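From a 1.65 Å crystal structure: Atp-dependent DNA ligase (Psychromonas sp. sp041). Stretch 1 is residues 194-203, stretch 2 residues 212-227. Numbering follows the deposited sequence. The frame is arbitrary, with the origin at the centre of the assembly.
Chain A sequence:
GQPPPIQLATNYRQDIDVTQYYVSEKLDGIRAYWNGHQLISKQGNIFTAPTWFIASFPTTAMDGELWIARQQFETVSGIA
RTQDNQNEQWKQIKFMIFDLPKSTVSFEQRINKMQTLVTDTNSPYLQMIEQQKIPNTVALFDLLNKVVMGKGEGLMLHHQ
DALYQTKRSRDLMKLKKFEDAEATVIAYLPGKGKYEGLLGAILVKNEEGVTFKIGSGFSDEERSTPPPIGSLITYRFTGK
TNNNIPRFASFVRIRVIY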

# COMPACT_ATOMS: atom_id res chain seq x y z
N LYS A 194 14.66 29.39 -20.48
CA LYS A 194 13.61 30.00 -19.68
C LYS A 194 14.00 30.02 -18.20
O LYS A 194 13.44 30.79 -17.42
CB LYS A 194 12.27 29.31 -19.88
CG LYS A 194 12.24 27.86 -19.47
CD LYS A 194 10.84 27.27 -19.79
CE LYS A 194 10.76 25.77 -19.58
NZ LYS A 194 9.49 25.18 -20.15
N TYR A 195 14.94 29.16 -17.80
CA TYR A 195 15.39 29.13 -16.39
C TYR A 195 16.76 29.79 -16.15
O TYR A 195 17.40 29.61 -15.07
CB TYR A 195 15.38 27.69 -15.84
CG TYR A 195 13.99 27.04 -15.90
CD1 TYR A 195 12.84 27.74 -15.56
CD2 TYR A 195 13.85 25.71 -16.31
CE1 TYR A 195 11.59 27.13 -15.63
CE2 TYR A 195 12.60 25.11 -16.38
CZ TYR A 195 11.48 25.82 -16.04
OH TYR A 195 10.23 25.21 -16.11
N GLU A 196 17.24 30.57 -17.13
CA GLU A 196 18.44 31.32 -16.93
C GLU A 196 18.22 32.27 -15.75
O GLU A 196 17.20 32.97 -15.66
CB GLU A 196 18.82 32.10 -18.19
CG GLU A 196 20.25 32.68 -18.13
CD GLU A 196 20.67 33.42 -19.40
OE1 GLU A 196 20.43 32.90 -20.52
OE2 GLU A 196 21.26 34.52 -19.24
N GLY A 197 19.17 32.27 -14.82
CA GLY A 197 19.05 33.12 -13.66
C GLY A 197 18.17 32.58 -12.57
O GLY A 197 17.91 33.28 -11.58
N LEU A 198 17.66 31.37 -12.79
CA LEU A 198 16.76 30.68 -11.87
C LEU A 198 17.29 29.28 -11.61
O LEU A 198 18.36 28.91 -12.06
CB LEU A 198 15.37 30.59 -12.48
CG LEU A 198 14.72 31.92 -12.86
CD1 LEU A 198 13.46 31.66 -13.72
CD2 LEU A 198 14.37 32.73 -11.61
N LEU A 199 16.52 28.48 -10.88
CA LEU A 199 16.94 27.14 -10.56
C LEU A 199 16.63 26.23 -11.73
O LEU A 199 15.50 26.15 -12.17
CB LEU A 199 16.13 26.64 -9.36
CG LEU A 199 16.52 25.26 -8.83
CD1 LEU A 199 17.83 25.27 -8.09
CD2 LEU A 199 15.39 24.77 -7.91
N GLY A 200 17.62 25.51 -12.22
CA GLY A 200 17.38 24.49 -13.23
C GLY A 200 17.03 23.16 -12.59
O GLY A 200 16.10 22.48 -13.01
N ALA A 201 17.80 22.80 -11.57
CA ALA A 201 17.61 21.55 -10.88
C ALA A 201 18.32 21.58 -9.56
O ALA A 201 19.10 22.50 -9.31
CB ALA A 201 18.14 20.38 -11.74
N ILE A 202 18.04 20.59 -8.73
CA ILE A 202 18.81 20.37 -7.50
C ILE A 202 19.53 19.06 -7.58
O ILE A 202 19.12 18.15 -8.33
CB ILE A 202 17.94 20.40 -6.23
CG1 ILE A 202 16.84 19.33 -6.31
CG2 ILE A 202 17.33 21.78 -6.03
CD1 ILE A 202 15.91 19.27 -5.10
N LEU A 203 20.61 18.95 -6.82
CA LEU A 203 21.22 17.66 -6.57
C LEU A 203 20.86 17.27 -5.15
O LEU A 203 20.97 18.07 -4.24
CB LEU A 203 22.72 17.75 -6.70
CG LEU A 203 23.29 17.81 -8.11
CD1 LEU A 203 24.82 18.00 -7.95
CD2 LEU A 203 22.95 16.58 -8.97
N PHE A 212 21.71 12.26 -6.95
CA PHE A 212 21.07 12.40 -8.26
C PHE A 212 20.41 13.73 -8.44
O PHE A 212 20.19 14.48 -7.47
CB PHE A 212 20.06 11.27 -8.53
CG PHE A 212 18.92 11.22 -7.56
CD1 PHE A 212 19.09 10.63 -6.32
CD2 PHE A 212 17.69 11.79 -7.88
CE1 PHE A 212 18.03 10.59 -5.39
CE2 PHE A 212 16.62 11.74 -7.00
CZ PHE A 212 16.80 11.14 -5.73
N LYS A 213 20.12 14.04 -9.70
CA LYS A 213 19.51 15.31 -10.09
C LYS A 213 17.99 15.23 -10.10
O LYS A 213 17.42 14.28 -10.60
CB LYS A 213 19.99 15.67 -11.50
CG LYS A 213 19.43 16.93 -12.06
CD LYS A 213 20.01 17.25 -13.42
CE LYS A 213 19.30 16.50 -14.53
NZ LYS A 213 19.74 17.08 -15.83
N ILE A 214 17.34 16.29 -9.62
CA ILE A 214 15.91 16.47 -9.74
C ILE A 214 15.64 17.81 -10.41
O ILE A 214 15.97 18.87 -9.84
CB ILE A 214 15.18 16.41 -8.38
CG1 ILE A 214 15.35 15.04 -7.75
CG2 ILE A 214 13.70 16.74 -8.54
CD1 ILE A 214 14.83 14.98 -6.32
N GLY A 215 15.06 17.77 -11.61
CA GLY A 215 14.83 18.99 -12.38
C GLY A 215 13.36 19.32 -12.60
O GLY A 215 13.05 20.35 -13.19
N SER A 216 12.47 18.44 -12.15
CA SER A 216 11.03 18.63 -12.35
C SER A 216 10.27 18.63 -11.02
O SER A 216 10.79 18.19 -10.01
CB SER A 216 10.48 17.52 -13.26
OG SER A 216 11.06 17.70 -14.56
N GLY A 217 9.05 19.13 -11.05
CA GLY A 217 8.20 19.17 -9.87
C GLY A 217 8.26 20.52 -9.15
O GLY A 217 7.68 20.66 -8.08
N PHE A 218 8.95 21.51 -9.72
CA PHE A 218 9.07 22.82 -9.10
C PHE A 218 8.04 23.79 -9.68
O PHE A 218 7.86 23.86 -10.90
CB PHE A 218 10.46 23.42 -9.34
CG PHE A 218 11.57 22.59 -8.78
CD1 PHE A 218 11.81 22.57 -7.41
CD2 PHE A 218 12.37 21.84 -9.60
CE1 PHE A 218 12.86 21.80 -6.89
CE2 PHE A 218 13.38 21.08 -9.09
CZ PHE A 218 13.63 21.06 -7.75
N SER A 219 7.42 24.57 -8.81
CA SER A 219 6.56 25.65 -9.25
C SER A 219 7.44 26.79 -9.73
O SER A 219 8.63 26.82 -9.43
CB SER A 219 5.71 26.14 -8.10
OG SER A 219 6.55 26.71 -7.13
N ASP A 220 6.89 27.79 -10.39
CA ASP A 220 7.75 28.88 -10.81
C ASP A 220 8.28 29.64 -9.59
O ASP A 220 9.42 30.13 -9.61
CB ASP A 220 7.07 29.79 -11.83
CG ASP A 220 7.03 29.16 -13.24
OD1 ASP A 220 7.88 28.27 -13.59
OD2 ASP A 220 6.16 29.61 -14.00
N GLU A 221 7.51 29.69 -8.52
CA GLU A 221 8.01 30.36 -7.30
C GLU A 221 9.24 29.63 -6.71
O GLU A 221 10.17 30.26 -6.19
CB GLU A 221 6.91 30.44 -6.25
CG GLU A 221 5.76 31.40 -6.62
CD GLU A 221 4.85 30.91 -7.78
OE1 GLU A 221 4.79 29.67 -8.07
OE2 GLU A 221 4.19 31.80 -8.37
N GLU A 222 9.21 28.30 -6.78
CA GLU A 222 10.32 27.49 -6.31
C GLU A 222 11.55 27.61 -7.23
O GLU A 222 12.67 27.40 -6.79
CB GLU A 222 9.90 26.02 -6.15
CG GLU A 222 8.91 25.87 -4.99
CD GLU A 222 8.17 24.56 -4.97
OE1 GLU A 222 8.05 23.88 -6.02
OE2 GLU A 222 7.68 24.22 -3.87
N ARG A 223 11.37 27.97 -8.49
CA ARG A 223 12.54 28.17 -9.32
C ARG A 223 13.19 29.51 -9.02
O ARG A 223 14.38 29.70 -9.31
CB ARG A 223 12.17 28.07 -10.76
CG ARG A 223 11.86 26.62 -11.08
CD ARG A 223 12.09 26.32 -12.44
NE ARG A 223 11.56 25.03 -12.83
CZ ARG A 223 12.27 23.94 -13.00
NH1 ARG A 223 13.59 23.95 -12.81
NH2 ARG A 223 11.67 22.83 -13.37
N SER A 224 12.42 30.43 -8.46
CA SER A 224 12.97 31.72 -8.01
C SER A 224 13.50 31.66 -6.57
O SER A 224 14.48 32.32 -6.25
CB SER A 224 11.92 32.83 -8.09
OG SER A 224 11.17 32.76 -9.31
N THR A 225 12.84 30.87 -5.71
CA THR A 225 13.24 30.71 -4.32
C THR A 225 13.36 29.23 -4.00
O THR A 225 12.40 28.57 -3.62
CB THR A 225 12.25 31.36 -3.35
OG1 THR A 225 12.10 32.75 -3.69
CG2 THR A 225 12.76 31.24 -1.91
N PRO A 226 14.55 28.68 -4.21
CA PRO A 226 14.72 27.24 -4.11
C PRO A 226 14.76 26.71 -2.67
O PRO A 226 14.92 27.48 -1.70
CB PRO A 226 16.08 27.02 -4.79
CG PRO A 226 16.83 28.23 -4.47
CD PRO A 226 15.80 29.35 -4.60
N PRO A 227 14.57 25.40 -2.52
CA PRO A 227 14.74 24.79 -1.20
C PRO A 227 16.15 25.06 -0.70
O PRO A 227 17.10 24.97 -1.48
CB PRO A 227 14.59 23.29 -1.47
CG PRO A 227 14.02 23.18 -2.81
CD PRO A 227 14.26 24.41 -3.57
O HOH W 1 8.17 26.85 -16.42

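R223 is the principal polar anchor between the two stretches. Its side chain, with chi1 m and the next two torsions t, extends from the short helix 220-224 to bring NH1 to two successive carbonyls of stretch 1, R223 NH1 donating to L199 O at 3.0 Å and to G200 O at 2.9 Å. R223 NH2 meanwhile donates to G215 O (2.8 Å) within stretch 2, so a single guanidinium ties the strand 199-203, the helix and the loop before it. The backbone of R223 joins in as well: L199 N donates to R223 O at 2.9 Å.

Further along, the strands pair antiparallel. I202 and I214 form a hydrogen-bonded pair, I202 N to I214 O and I214 N to I202 O, both 2.9 Å and nearly straight. The adjoining pair, L203 with K213, has no such bonds, but CA-H...O contacts flank it, from K213 CA to I202 O (3.4 Å) and from L203 CA to F212 O (3.5 Å).

While its edge serves the carbonyls, one face of the R223 guanidinium lies flat on the Y195 ring, with planes at 14° and centres 3.9 Å apart. An arginine suits this place because its planar cation can donate in-plane and stack at once; its CD also rests over the ring. The oxygen of water 1 lies 2.7 Å from Y195 OH and 3.2 Å from D220 OD1, to which it donates, extending the contact to the start of the helix.

Apolar packing completes the interface, the aliphatic L199 and I202 both lying against the F218 ring. The buried L199 places CD2 over its face, L199 CD2 lying 4.0 Å from F218 CE1 and 3.9 Å from P226 CB. I202 CG1 meets the ring edge at F218 CZ and also packs on I214 CB, both at 3.9 Å. The small A201 sits where the backbones run close, its CB 3.3 Å from I214 O. Altogether 754 Å² is buried, summed over both stretches.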